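Local coordinates for aromatic amino acid aminotransferase I (Candida albicans WO-1, PDB 6HNU), which probably catalyses the pyridoxal 5'-phosphate-dependent transfer of an amino group from aromatic L-amino acids to 2-oxoglutarate, at residues S147-F152 / Q176-V181. Sequence-based numbering, arbitrary orientation.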
# COMPACT_ATOMS: atom_id res chain seq x y z
N SER B 147 6.17 2.43 -7.32
CA SER B 147 7.38 1.64 -6.96
C SER B 147 8.33 1.50 -8.14
O SER B 147 9.56 1.55 -7.89
CB SER B 147 7.05 0.29 -6.38
OG SER B 147 6.26 0.48 -5.20
N THR B 148 7.81 1.36 -9.38
CA THR B 148 8.63 1.31 -10.61
C THR B 148 9.44 2.61 -10.75
O THR B 148 10.65 2.55 -11.00
CB THR B 148 7.76 1.05 -11.85
OG1 THR B 148 7.09 -0.20 -11.62
CG2 THR B 148 8.55 1.08 -13.13
N LEU B 149 8.78 3.75 -10.63
CA LEU B 149 9.45 5.06 -10.74
C LEU B 149 10.51 5.15 -9.63
O LEU B 149 11.63 5.60 -9.91
CB LEU B 149 8.41 6.16 -10.60
CG LEU B 149 7.51 6.41 -11.81
CD1 LEU B 149 6.28 7.16 -11.38
CD2 LEU B 149 8.27 7.16 -12.88
N ARG B 150 10.23 4.61 -8.44
CA ARG B 150 11.23 4.74 -7.34
C ARG B 150 12.43 3.82 -7.53
O ARG B 150 13.47 4.11 -6.90
CB ARG B 150 10.58 4.54 -5.97
CG ARG B 150 9.51 5.58 -5.67
CD ARG B 150 8.65 5.23 -4.46
NE ARG B 150 9.33 5.60 -3.25
CZ ARG B 150 8.85 5.46 -2.01
NH1 ARG B 150 9.56 5.90 -1.00
NH2 ARG B 150 7.68 4.88 -1.79
N THR B 151 12.29 2.73 -8.28
CA THR B 151 13.31 1.69 -8.52
C THR B 151 14.22 2.11 -9.68
O THR B 151 15.42 1.91 -9.56
CB THR B 151 12.62 0.35 -8.77
OG1 THR B 151 11.86 0.08 -7.58
CG2 THR B 151 13.57 -0.77 -9.12
N PHE B 152 13.67 2.73 -10.75
CA PHE B 152 14.45 2.96 -12.00
C PHE B 152 14.73 4.45 -12.26
O PHE B 152 15.48 4.71 -13.20
CB PHE B 152 13.73 2.33 -13.18
CG PHE B 152 13.61 0.84 -13.07
CD1 PHE B 152 14.74 0.04 -13.07
CD2 PHE B 152 12.38 0.24 -12.91
CE1 PHE B 152 14.64 -1.34 -12.99
CE2 PHE B 152 12.28 -1.13 -12.79
CZ PHE B 152 13.41 -1.92 -12.83
N GLN B 176 7.67 12.71 -8.48
CA GLN B 176 9.06 12.24 -8.27
C GLN B 176 10.04 13.04 -9.13
O GLN B 176 11.21 12.68 -9.13
CB GLN B 176 9.08 10.75 -8.54
CG GLN B 176 8.18 10.02 -7.57
CD GLN B 176 8.27 8.54 -7.76
OE1 GLN B 176 9.33 7.97 -8.07
NE2 GLN B 176 7.12 7.90 -7.58
N GLY B 177 9.60 14.13 -9.76
CA GLY B 177 10.45 14.96 -10.63
C GLY B 177 10.93 14.21 -11.86
O GLY B 177 12.04 14.51 -12.35
N VAL B 178 10.18 13.21 -12.34
CA VAL B 178 10.59 12.42 -13.53
C VAL B 178 9.89 13.00 -14.75
O VAL B 178 8.65 13.10 -14.72
CB VAL B 178 10.31 10.93 -13.32
CG1 VAL B 178 10.70 10.12 -14.54
CG2 VAL B 178 11.02 10.46 -12.05
N ASN B 179 10.69 13.41 -15.73
CA ASN B 179 10.22 13.94 -17.04
C ASN B 179 9.49 12.84 -17.83
O ASN B 179 10.04 11.72 -17.98
CB ASN B 179 11.40 14.52 -17.82
CG ASN B 179 12.09 15.62 -17.05
OD1 ASN B 179 13.29 15.51 -16.72
ND2 ASN B 179 11.37 16.66 -16.74
N THR B 180 8.28 13.14 -18.31
CA THR B 180 7.49 12.24 -19.18
C THR B 180 7.50 12.77 -20.61
O THR B 180 6.63 13.64 -20.93
CB THR B 180 6.08 12.10 -18.60
OG1 THR B 180 5.45 13.38 -18.58
CG2 THR B 180 6.15 11.57 -17.18
N VAL B 181 8.40 12.25 -21.43
CA VAL B 181 8.50 12.63 -22.87
C VAL B 181 7.49 11.81 -23.65
O VAL B 181 7.56 10.58 -23.61
CB VAL B 181 9.93 12.48 -23.39
CG1 VAL B 181 10.01 12.58 -24.90
CG2 VAL B 181 10.83 13.53 -22.75
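In the pyridoxal-phosphate-binding domain of this aminotransferase, the C-terminal end of helix 141-152 meets the turn between helix 167-175 and strand 179-186 through Leu149, Arg150, Gln176 and Val178. Helix 167-175 ends in a Schellman motif whose C-prime residue, Gly177, has positive phi (64°); the chain then turns into the strand at Asn179. Just before that glycine, Gln176 points toward helix 141-152, and its chain, extended beyond CG (chi2 -176°), brings the amide against it. Gln176 OE1 lies 3.2 Å from Leu149 CB and 3.4 Å from Arg150 CG, while Gln176 NE2 is 4.0 Å from Leu149 CD1 and makes a weak hydrogen bond to Asp146 O, in the preceding turn of helix 141-152. Leu149 CD2 packs loosely against Val178 CG1 at 4.2 Å; Leu149 also packs on Ser172 of helix 167-175, and Val178 on Ile159 of strand 158-162. The Arg150 side chain crosses that of Gln176 at about a right angle, its guanidinium turned 74° from the amide plane. No hydrogen bond joins 147-152 to 176-181. The direct contact therefore consists of van der Waals contacts to the amide and one apolar pair, with the weak bond to Asp146 O helping to orient the amide, while the Arg150 guanidinium is directed to the second subunit, where the salt bridge from its NH2 to Asp146 probably offsets the nearby Arg150 of that subunit.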